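Local coordinates for cell wall surface anchor family protein (Streptococcus agalactiae serogroup V, PDB 3PF2) that probably builds the shaft of the group B streptococcal type 1 pilus as its major (backbone) pilin, this chain being a calcium-binding C-terminal fragment, at residues 27-33 / 133-139; 109-113 / 127-131; 200-206 / 268-274; 249-255 / 290-295. The contacts are given in a common frame with arbitrary orientation. Residues are numbered along the deposited sequence.

The four contacts fall two and two into successive domains of an elongated pilin fragment. Interactions 1 and 2 belong to the Cna-B-like pilin backbone domain, centres about 22 Å apart. Interaction 2 is nested inside the loop closed by interaction 1, and segment 127-131 leads into strand 132-140. Interactions 3 and 4 belong to the prealbumin-like domain; their segments interleave along the chain, their centres lie about 16 Å apart, and Y268 OH probably bonds to A254 O. Interactions 2 and 3 are farthest apart, about 51 Å between centres; interactions 1 and 4, about 5 Å at nearest atoms, lie where the domains meet. This end-to-end order is consistent with an elongated pilus-shaft building block.

Interaction 1 (27-33 / 133-139); sequences EEFKWFL and EIPVAST
Six backbone hydrogen bonds join the antiparallel strands 29-33 and 133-139, set in pairs. F29 N reaches S138 O at 3.0 Å and S138 N returns to F29 O at 2.9 Å; W31 N to V136 O, V136 N to W31 O, L33 N to I134 O and I134 N to L33 O are all 2.8 Å. Between them lie the non-hydrogen-bonded pairs K30-A137 and F32-P135, so the missing N-H of P135 costs this pairing nothing. The axes come within 4.4 Å, their N-to-C directions 147° apart. W31 (chi1 m) adds a weak bond from NE1 to S138 OG, 3.1 Å, at the indole edge. On the same face, F29 (chi1 p) lays its ring over S138 O and stacks with Y23, and L33 touches I134 (CB to CB, 3.9 Å) and V136 (CD2 to CG2, 4.1 Å). On the other face, F32 CE1 meets P135 CB at 4.1 Å. These are inner strands of a five-stranded antiparallel sheet in the Ig-like, Cna-B-like pilin domain, between strands 9-13 and 57-67. Directional bonding thus resides almost wholly in the main chain, leaving apolar groups on both faces buried, L33 and I134 against I49 of strand 46-52.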
# COMPACT_ATOMS: atom_id res chain seq x y z
N GLU A 27 6.64 -3.73 -0.06
CA GLU A 27 7.10 -2.84 1.00
C GLU A 27 6.00 -2.70 2.04
O GLU A 27 4.90 -2.24 1.71
CB GLU A 27 7.45 -1.49 0.37
CG GLU A 27 7.94 -0.37 1.27
CD GLU A 27 8.53 0.81 0.46
OE1 GLU A 27 7.93 1.30 -0.56
OE2 GLU A 27 9.62 1.25 0.84
N GLU A 28 6.26 -3.14 3.26
CA GLU A 28 5.20 -3.11 4.29
C GLU A 28 4.96 -1.68 4.79
O GLU A 28 5.90 -0.89 4.95
CB GLU A 28 5.52 -4.06 5.45
CG GLU A 28 4.35 -4.20 6.44
CD GLU A 28 4.73 -4.99 7.67
OE1 GLU A 28 4.74 -6.23 7.58
OE2 GLU A 28 4.99 -4.35 8.73
N PHE A 29 3.69 -1.36 5.03
CA PHE A 29 3.28 -0.07 5.58
C PHE A 29 2.02 -0.29 6.42
O PHE A 29 1.44 -1.37 6.41
CB PHE A 29 2.97 0.94 4.45
CG PHE A 29 1.86 0.50 3.55
CD1 PHE A 29 0.53 0.81 3.86
CD2 PHE A 29 2.12 -0.29 2.44
CE1 PHE A 29 -0.51 0.36 3.03
CE2 PHE A 29 1.09 -0.73 1.61
CZ PHE A 29 -0.22 -0.40 1.91
N LYS A 30 1.59 0.75 7.12
CA LYS A 30 0.41 0.65 7.97
C LYS A 30 -0.77 1.43 7.43
O LYS A 30 -0.62 2.58 7.03
CB LYS A 30 0.72 1.16 9.37
CG LYS A 30 1.80 0.33 10.07
CD LYS A 30 1.98 0.79 11.49
CE LYS A 30 2.92 -0.14 12.25
NZ LYS A 30 4.34 0.09 11.87
N TRP A 31 -1.95 0.80 7.45
CA TRP A 31 -3.22 1.53 7.40
C TRP A 31 -3.58 1.83 8.85
O TRP A 31 -3.13 1.13 9.76
CB TRP A 31 -4.31 0.66 6.79
CG TRP A 31 -4.09 0.20 5.38
CD1 TRP A 31 -3.62 -1.02 5.00
CD2 TRP A 31 -4.36 0.93 4.17
NE1 TRP A 31 -3.57 -1.11 3.63
CE2 TRP A 31 -4.02 0.08 3.09
CE3 TRP A 31 -4.87 2.22 3.90
CZ2 TRP A 31 -4.17 0.46 1.76
CZ3 TRP A 31 -5.00 2.61 2.55
CH2 TRP A 31 -4.66 1.72 1.50
N PHE A 32 -4.39 2.86 9.07
CA PHE A 32 -4.87 3.17 10.43
C PHE A 32 -6.39 3.23 10.44
O PHE A 32 -6.97 4.11 9.81
CB PHE A 32 -4.29 4.49 10.93
CG PHE A 32 -2.79 4.46 11.08
CD1 PHE A 32 -2.20 4.19 12.30
CD2 PHE A 32 -1.98 4.66 9.97
CE1 PHE A 32 -0.79 4.13 12.42
CE2 PHE A 32 -0.58 4.59 10.06
CZ PHE A 32 0.01 4.34 11.30
N LEU A 33 -7.02 2.27 11.12
CA LEU A 33 -8.47 2.27 11.27
C LEU A 33 -8.77 3.10 12.51
O LEU A 33 -8.22 2.84 13.59
CB LEU A 33 -9.00 0.85 11.46
CG LEU A 33 -9.10 -0.15 10.29
CD1 LEU A 33 -8.05 0.03 9.20
CD2 LEU A 33 -9.21 -1.62 10.75
N GLU A 133 -7.44 3.72 17.77
CA GLU A 133 -6.49 3.64 16.66
C GLU A 133 -6.06 2.20 16.47
O GLU A 133 -5.54 1.57 17.40
CB GLU A 133 -5.29 4.55 16.94
CG GLU A 133 -4.12 4.38 15.98
CD GLU A 133 -2.88 5.14 16.44
OE1 GLU A 133 -2.93 5.89 17.45
OE2 GLU A 133 -1.84 4.99 15.77
N ILE A 134 -6.27 1.68 15.27
CA ILE A 134 -5.92 0.30 14.92
C ILE A 134 -4.96 0.30 13.73
O ILE A 134 -5.40 0.47 12.59
CB ILE A 134 -7.15 -0.58 14.58
CG1 ILE A 134 -8.22 -0.50 15.68
CG2 ILE A 134 -6.73 -2.03 14.28
CD1 ILE A 134 -9.48 -1.24 15.32
N PRO A 135 -3.66 0.10 13.99
CA PRO A 135 -2.72 -0.01 12.87
C PRO A 135 -2.77 -1.39 12.25
O PRO A 135 -2.76 -2.40 12.96
CB PRO A 135 -1.34 0.25 13.53
CG PRO A 135 -1.56 0.23 15.01
CD PRO A 135 -3.01 -0.10 15.29
N VAL A 136 -2.85 -1.44 10.92
CA VAL A 136 -2.90 -2.70 10.18
C VAL A 136 -1.77 -2.72 9.15
O VAL A 136 -1.75 -1.92 8.22
CB VAL A 136 -4.27 -2.94 9.50
CG1 VAL A 136 -4.28 -4.27 8.74
CG2 VAL A 136 -5.38 -2.93 10.56
N ALA A 137 -0.83 -3.64 9.34
CA ALA A 137 0.27 -3.80 8.40
C ALA A 137 -0.17 -4.50 7.12
O ALA A 137 -0.95 -5.46 7.16
CB ALA A 137 1.42 -4.55 9.07
N SER A 138 0.33 -4.01 5.99
CA SER A 138 -0.19 -4.36 4.68
C SER A 138 0.92 -4.18 3.65
O SER A 138 1.87 -3.46 3.90
CB SER A 138 -1.35 -3.39 4.35
OG SER A 138 -2.00 -3.73 3.14
N THR A 139 0.80 -4.87 2.51
CA THR A 139 1.66 -4.59 1.34
C THR A 139 0.78 -4.45 0.11
O THR A 139 -0.36 -4.92 0.10
CB THR A 139 2.69 -5.71 1.07
OG1 THR A 139 1.99 -6.95 0.80
CG2 THR A 139 3.63 -5.91 2.25

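Interaction 2 (109-113 / 127-131); sequences GMTLV and DDAAF
Side-chain conformations complete a meeting of two irregular loops held together by the main chain. M110 (m, t, t) stretches out across 127-131, setting SD 3.7 Å from A130 CB and CE 3.6 Å from D127 OD1, an oxygen already hydrogen-bonded to S69. L112 (m, t) points its CA-to-CB bond away, yet CD2 comes back to 4.3 Å from A130 CB. V113 (chi1 t) aims toward the partner, placing CG2 at 4.3 Å from both A129 CB and F131 CD2. F131 (chi1 p) carries its ring off towards L16 and L119. T111 OG1 (chi1 m) donates to a water 2.8 Å away, which in turn donates to G109 O (2.7 Å) and D128 OD1 (2.8 Å). G109 itself has phi near 92°, where a CB would crowd the preceding carbonyl. The example illustrates how a helical excursion can be closed without a sheet: the two loops flank helix 116-121, run in the same direction and share a single beta bridge, L112 with A130 (CA-CA 4.7 Å), at the surface of the Cna-B-like domain. Its bonds are A130 N to T111 O and V113 N to A130 O, both 2.8 Å; T111 N to D127 O, 2.7 Å, extends them. M110 CA also approaches D127 O at 3.1 Å. A second water donates to V113 O and A130 O, each 2.8 Å away.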
# COMPACT_ATOMS: atom_id res chain seq x y z
N GLY A 109 -10.24 10.39 32.67
CA GLY A 109 -9.22 11.41 32.60
C GLY A 109 -8.88 11.84 31.18
O GLY A 109 -8.23 12.87 30.98
N MET A 110 -9.31 11.05 30.20
CA MET A 110 -9.06 11.37 28.79
C MET A 110 -10.07 12.37 28.25
O MET A 110 -11.22 12.42 28.71
CB MET A 110 -9.10 10.11 27.93
CG MET A 110 -7.85 9.26 28.00
SD MET A 110 -7.95 7.84 26.90
CE MET A 110 -6.69 6.82 27.65
N THR A 111 -9.65 13.16 27.26
CA THR A 111 -10.56 13.99 26.49
C THR A 111 -10.74 13.31 25.14
O THR A 111 -9.78 13.06 24.43
CB THR A 111 -10.04 15.43 26.36
OG1 THR A 111 -9.95 16.02 27.66
CG2 THR A 111 -10.97 16.28 25.49
N LEU A 112 -11.99 13.00 24.81
CA LEU A 112 -12.27 12.14 23.66
C LEU A 112 -12.56 12.97 22.42
O LEU A 112 -13.31 13.96 22.47
CB LEU A 112 -13.43 11.17 23.97
CG LEU A 112 -13.28 10.37 25.27
CD1 LEU A 112 -14.60 9.71 25.70
CD2 LEU A 112 -12.18 9.34 25.15
N VAL A 113 -11.94 12.59 21.30
CA VAL A 113 -12.27 13.22 20.03
C VAL A 113 -13.73 12.89 19.73
O VAL A 113 -14.17 11.76 19.95
CB VAL A 113 -11.34 12.75 18.90
CG1 VAL A 113 -11.77 13.33 17.58
CG2 VAL A 113 -9.90 13.18 19.21
N ASP A 127 -3.92 11.43 25.41
CA ASP A 127 -4.96 11.46 26.45
C ASP A 127 -5.85 12.69 26.37
O ASP A 127 -7.02 12.64 26.80
CB ASP A 127 -4.34 11.43 27.84
CG ASP A 127 -3.78 10.08 28.21
OD1 ASP A 127 -3.95 9.09 27.46
OD2 ASP A 127 -3.17 10.02 29.29
N ASP A 128 -5.31 13.80 25.86
CA ASP A 128 -6.05 15.05 25.76
C ASP A 128 -6.79 15.19 24.43
O ASP A 128 -7.51 16.16 24.22
CB ASP A 128 -5.12 16.24 26.01
CG ASP A 128 -4.68 16.33 27.46
OD1 ASP A 128 -5.46 15.90 28.35
OD2 ASP A 128 -3.56 16.82 27.72
N ALA A 129 -6.59 14.22 23.53
CA ALA A 129 -7.29 14.14 22.24
C ALA A 129 -7.31 12.68 21.78
O ALA A 129 -6.60 12.28 20.84
CB ALA A 129 -6.62 15.05 21.21
N ALA A 130 -8.14 11.88 22.45
CA ALA A 130 -8.07 10.42 22.34
C ALA A 130 -9.12 9.82 21.43
O ALA A 130 -10.27 10.29 21.40
CB ALA A 130 -8.18 9.77 23.72
N PHE A 131 -8.73 8.77 20.72
CA PHE A 131 -9.64 8.00 19.87
C PHE A 131 -9.09 6.58 19.73
O PHE A 131 -7.97 6.29 20.16
CB PHE A 131 -9.82 8.69 18.51
CG PHE A 131 -8.56 8.74 17.69
CD1 PHE A 131 -8.29 7.73 16.76
CD2 PHE A 131 -7.65 9.80 17.83
CE1 PHE A 131 -7.10 7.76 15.99
CE2 PHE A 131 -6.48 9.83 17.06
CZ PHE A 131 -6.22 8.80 16.14
O HOH W 1 -7.95 15.07 29.42
O HOH W 2 -12.75 9.46 20.48

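Interaction 3 (200-206 / 268-274); sequences AEFDLLA and YKLKETK
The apolar centre is the face bearing F202, L204 and L270. F202 (chi1 m) sets CD1 3.9 Å from L270 CB, and L204 (chi1 t, chi2 p) sends CD1 to 4.1 Å from L270 CD2 and 4.3 Å from Y268 CB. F248 and I250 of strand 247-253 cover this face. E272 shares it, its OE1 3.6 Å from F202 CE1, and lies against K188. The backbones are antiparallel, with axes 4.3 Å apart at closest and N-to-C directions at 150°. F202-E272 and L204-L270 are non-hydrogen-bonded pairs; between and beyond them, D203 N to K271 O, L205 N to K269 O and K269 N to L205 O all measure 2.9 Å, and K271 N to D203 O 3.0 Å. L205, D203 and E201 occupy the other face, with K269 and K271 leading their long chains away; K269 NZ bonds to S207 O. At the polar end the register slips by one residue. E201 O accepts T273 N at 2.8 Å and, weakly, K274 N at 3.4 Å, while E201 N gives to K274 O at 2.9 Å. Waters link T273 OG1 (chi1 p) to E201 OE1 and to D203 OD1. T273 and K274 facing E201 make a classic beta bulge, here at the end of the central strand pair in a four-stranded antiparallel sheet of the prealbumin-like fold.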
# COMPACT_ATOMS: atom_id res chain seq x y z
N ALA A 200 21.06 -7.11 -23.50
CA ALA A 200 21.61 -6.03 -22.68
C ALA A 200 21.18 -6.30 -21.25
O ALA A 200 20.05 -6.76 -21.02
CB ALA A 200 21.11 -4.66 -23.14
N GLU A 201 22.07 -6.08 -20.30
CA GLU A 201 21.74 -6.25 -18.89
C GLU A 201 21.93 -4.95 -18.10
O GLU A 201 22.86 -4.17 -18.39
CB GLU A 201 22.54 -7.41 -18.27
CG GLU A 201 22.27 -8.74 -18.98
CD GLU A 201 22.99 -9.94 -18.38
OE1 GLU A 201 23.77 -9.77 -17.42
OE2 GLU A 201 22.76 -11.05 -18.90
N PHE A 202 21.04 -4.74 -17.12
CA PHE A 202 21.03 -3.50 -16.33
C PHE A 202 20.80 -3.76 -14.85
O PHE A 202 19.88 -4.50 -14.48
CB PHE A 202 19.92 -2.54 -16.82
CG PHE A 202 19.91 -2.31 -18.31
CD1 PHE A 202 20.52 -1.18 -18.86
CD2 PHE A 202 19.28 -3.22 -19.16
CE1 PHE A 202 20.52 -0.97 -20.23
CE2 PHE A 202 19.29 -3.02 -20.54
CZ PHE A 202 19.89 -1.89 -21.07
N ASP A 203 21.62 -3.13 -14.01
CA ASP A 203 21.30 -3.00 -12.58
C ASP A 203 20.23 -1.93 -12.38
O ASP A 203 20.36 -0.82 -12.89
CB ASP A 203 22.52 -2.58 -11.77
CG ASP A 203 23.61 -3.64 -11.72
OD1 ASP A 203 23.35 -4.83 -12.03
OD2 ASP A 203 24.74 -3.26 -11.34
N LEU A 204 19.21 -2.25 -11.60
CA LEU A 204 18.18 -1.27 -11.25
C LEU A 204 18.54 -0.57 -9.95
O LEU A 204 18.78 -1.23 -8.91
CB LEU A 204 16.80 -1.93 -11.14
CG LEU A 204 15.66 -1.05 -10.58
CD1 LEU A 204 15.22 0.05 -11.56
CD2 LEU A 204 14.48 -1.93 -10.18
N LEU A 205 18.57 0.77 -10.00
CA LEU A 205 19.00 1.60 -8.87
C LEU A 205 17.97 2.67 -8.52
O LEU A 205 17.22 3.15 -9.38
CB LEU A 205 20.32 2.31 -9.22
CG LEU A 205 21.47 1.50 -9.83
CD1 LEU A 205 22.62 2.42 -10.23
CD2 LEU A 205 21.96 0.42 -8.87
N ALA A 206 17.95 3.07 -7.25
CA ALA A 206 17.24 4.28 -6.84
C ALA A 206 17.98 5.51 -7.36
O ALA A 206 19.09 5.40 -7.89
CB ALA A 206 17.15 4.33 -5.32
N TYR A 268 14.31 6.71 -11.22
CA TYR A 268 15.17 5.56 -10.93
C TYR A 268 16.25 5.53 -12.01
O TYR A 268 16.21 6.31 -12.95
CB TYR A 268 14.37 4.26 -10.95
CG TYR A 268 13.32 4.17 -9.86
CD1 TYR A 268 13.63 3.63 -8.62
CD2 TYR A 268 12.02 4.65 -10.08
CE1 TYR A 268 12.67 3.55 -7.61
CE2 TYR A 268 11.05 4.58 -9.07
CZ TYR A 268 11.39 4.03 -7.85
OH TYR A 268 10.47 3.94 -6.82
N LYS A 269 17.22 4.65 -11.86
CA LYS A 269 18.33 4.58 -12.82
C LYS A 269 18.58 3.16 -13.26
O LYS A 269 18.34 2.21 -12.50
CB LYS A 269 19.60 5.15 -12.19
CG LYS A 269 19.50 6.60 -11.85
CD LYS A 269 20.80 7.14 -11.30
CE LYS A 269 20.61 8.60 -10.93
NZ LYS A 269 21.78 9.12 -10.15
N LEU A 270 19.08 3.00 -14.48
CA LEU A 270 19.61 1.70 -14.92
C LEU A 270 21.09 1.88 -15.19
O LEU A 270 21.49 2.85 -15.80
CB LEU A 270 18.92 1.23 -16.20
CG LEU A 270 17.41 0.96 -16.13
CD1 LEU A 270 16.92 0.63 -17.53
CD2 LEU A 270 17.11 -0.16 -15.19
N LYS A 271 21.90 0.96 -14.68
CA LYS A 271 23.32 0.92 -15.04
C LYS A 271 23.52 -0.27 -15.97
O LYS A 271 23.35 -1.42 -15.56
CB LYS A 271 24.18 0.77 -13.79
CG LYS A 271 25.67 0.70 -14.08
CD LYS A 271 26.43 0.26 -12.84
CE LYS A 271 27.91 0.07 -13.15
NZ LYS A 271 28.65 -0.32 -11.92
N GLU A 272 23.90 0.01 -17.21
CA GLU A 272 24.12 -1.05 -18.17
C GLU A 272 25.44 -1.74 -17.85
O GLU A 272 26.49 -1.09 -17.82
CB GLU A 272 24.11 -0.51 -19.60
CG GLU A 272 24.11 -1.62 -20.66
CD GLU A 272 23.85 -1.10 -22.06
OE1 GLU A 272 23.41 0.06 -22.19
OE2 GLU A 272 24.08 -1.85 -23.04
N THR A 273 25.35 -3.04 -17.59
CA THR A 273 26.50 -3.85 -17.18
C THR A 273 26.92 -4.83 -18.27
O THR A 273 28.04 -5.37 -18.24
CB THR A 273 26.20 -4.63 -15.89
OG1 THR A 273 25.09 -5.51 -16.11
CG2 THR A 273 25.88 -3.68 -14.73
N LYS A 274 26.03 -5.08 -19.22
CA LYS A 274 26.34 -5.93 -20.38
C LYS A 274 25.63 -5.35 -21.58
O LYS A 274 24.45 -5.02 -21.49
CB LYS A 274 25.87 -7.37 -20.15
CG LYS A 274 26.22 -8.33 -21.30
CD LYS A 274 25.87 -9.78 -20.99
CE LYS A 274 26.76 -10.37 -19.87
NZ LYS A 274 26.70 -11.87 -19.85
O HOH W 3 25.91 -8.00 -16.65
O HOH W 4 23.04 -6.18 -14.36

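Interaction 4 (249-255 / 290-295); sequences EIKGLAY and VSQTSY
A tight turn tucked against a strand from the facing sheet characterises this contact in the prealbumin-like domain. Residues S291 to S294 form a type I beta turn reinforced by side chains: S291 OG (chi1 p) accepts T293 N at 3.1 Å, an ST turn, and S291 N gives to S294 OG at 2.8 Å. No backbone pairing joins the turn to 249-255; side chains do. Y295 (chi1 t) directs OH to E249 OE1, donating at 2.6 Å near its ring plane, and receives a weak bond from K251 NZ at 3.3 Å. E249 (m, t) and K251 (m, t, p, t) reach the phenol from alternate positions of the strand. Each has a salt bridge as well, E249 OE2 with R185 and K251 NZ with D305, so the phenol sits within a charged network. At the other end V290 (chi1 t) wedges between L253 and Y255: its CG2 is 4.2 Å from L253 CD1 and its CG1 3.8 Å from Y255 CB. The Y255 ring (chi1 p) lies with one face over S291 C, 3.7 Å from CD1, while its CE1 is 3.4 Å from Q292 N; its OH bonds to A261 O. Strand 247-253 pairs with strand 178-190, where G252 and L253 facing G182 give a G1 bulge, whereas V290 ends strand 286-290, beside strand 266-274 and its Y268.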
# COMPACT_ATOMS: atom_id res chain seq x y z
N GLU A 249 10.73 -4.78 -18.85
CA GLU A 249 9.85 -3.98 -17.98
C GLU A 249 10.24 -4.15 -16.52
O GLU A 249 10.92 -5.11 -16.16
CB GLU A 249 8.39 -4.44 -18.14
CG GLU A 249 7.82 -4.31 -19.55
CD GLU A 249 6.38 -4.76 -19.64
OE1 GLU A 249 5.87 -5.35 -18.66
OE2 GLU A 249 5.77 -4.52 -20.71
N ILE A 250 9.82 -3.20 -15.69
CA ILE A 250 9.86 -3.39 -14.24
C ILE A 250 8.48 -3.00 -13.71
O ILE A 250 7.94 -1.96 -14.08
CB ILE A 250 11.02 -2.59 -13.57
CG1 ILE A 250 11.07 -2.84 -12.05
CG2 ILE A 250 10.89 -1.08 -13.85
CD1 ILE A 250 11.48 -4.27 -11.67
N LYS A 251 7.93 -3.85 -12.85
CA LYS A 251 6.59 -3.62 -12.30
C LYS A 251 6.64 -3.49 -10.79
O LYS A 251 7.25 -4.32 -10.10
CB LYS A 251 5.63 -4.75 -12.70
CG LYS A 251 5.52 -4.98 -14.21
CD LYS A 251 4.46 -6.00 -14.58
CE LYS A 251 3.07 -5.41 -14.48
NZ LYS A 251 2.02 -6.23 -15.17
N GLY A 252 6.00 -2.45 -10.28
CA GLY A 252 5.81 -2.33 -8.84
C GLY A 252 6.79 -1.45 -8.10
O GLY A 252 7.14 -1.75 -6.96
N LEU A 253 7.24 -0.37 -8.73
CA LEU A 253 8.05 0.62 -8.02
C LEU A 253 7.24 1.82 -7.54
O LEU A 253 6.36 2.31 -8.25
CB LEU A 253 9.19 1.12 -8.91
CG LEU A 253 10.13 0.05 -9.46
CD1 LEU A 253 11.07 0.73 -10.47
CD2 LEU A 253 10.92 -0.68 -8.35
N ALA A 254 7.60 2.32 -6.36
CA ALA A 254 6.93 3.49 -5.79
C ALA A 254 7.01 4.71 -6.69
O ALA A 254 8.03 4.95 -7.32
CB ALA A 254 7.52 3.83 -4.42
N TYR A 255 5.94 5.50 -6.72
CA TYR A 255 6.00 6.86 -7.26
C TYR A 255 4.98 7.63 -6.43
O TYR A 255 4.19 7.01 -5.70
CB TYR A 255 5.67 6.89 -8.77
CG TYR A 255 4.19 6.73 -9.03
CD1 TYR A 255 3.38 7.83 -9.32
CD2 TYR A 255 3.58 5.47 -8.91
CE1 TYR A 255 2.00 7.69 -9.50
CE2 TYR A 255 2.21 5.31 -9.10
CZ TYR A 255 1.43 6.43 -9.39
OH TYR A 255 0.08 6.26 -9.56
N VAL A 290 9.04 6.77 -13.07
CA VAL A 290 7.81 6.05 -12.83
C VAL A 290 6.76 7.07 -12.42
O VAL A 290 7.00 7.87 -11.50
CB VAL A 290 7.99 5.00 -11.72
CG1 VAL A 290 6.64 4.34 -11.39
CG2 VAL A 290 9.00 3.95 -12.16
N SER A 291 5.64 7.08 -13.13
CA SER A 291 4.53 8.02 -12.90
C SER A 291 3.21 7.27 -12.93
O SER A 291 3.19 6.05 -13.07
CB SER A 291 4.52 9.07 -14.00
OG SER A 291 4.10 8.50 -15.24
N GLN A 292 2.10 7.99 -12.85
CA GLN A 292 0.81 7.34 -12.99
C GLN A 292 0.65 6.63 -14.34
O GLN A 292 -0.01 5.59 -14.43
CB GLN A 292 -0.32 8.36 -12.81
CG GLN A 292 -1.70 7.74 -12.94
CD GLN A 292 -2.81 8.74 -12.76
OE1 GLN A 292 -2.76 9.84 -13.29
NE2 GLN A 292 -3.82 8.37 -11.99
N THR A 293 1.28 7.18 -15.37
CA THR A 293 1.02 6.74 -16.74
C THR A 293 2.24 6.13 -17.46
O THR A 293 2.26 6.04 -18.69
CB THR A 293 0.44 7.90 -17.61
OG1 THR A 293 1.37 9.00 -17.63
CG2 THR A 293 -0.90 8.36 -17.05
N SER A 294 3.23 5.69 -16.70
CA SER A 294 4.46 5.15 -17.30
C SER A 294 4.36 3.66 -17.62
O SER A 294 5.30 3.07 -18.17
CB SER A 294 5.68 5.46 -16.41
OG SER A 294 5.48 5.01 -15.08
N TYR A 295 3.23 3.03 -17.28
CA TYR A 295 3.05 1.61 -17.58
C TYR A 295 1.72 1.41 -18.32
O TYR A 295 1.69 0.83 -19.40
CB TYR A 295 3.12 0.72 -16.33
CG TYR A 295 3.21 -0.76 -16.70
CD1 TYR A 295 4.45 -1.35 -16.97
CD2 TYR A 295 2.07 -1.55 -16.81
CE1 TYR A 295 4.54 -2.69 -17.33
CE2 TYR A 295 2.14 -2.89 -17.15
CZ TYR A 295 3.39 -3.45 -17.42
OH TYR A 295 3.48 -4.78 -17.77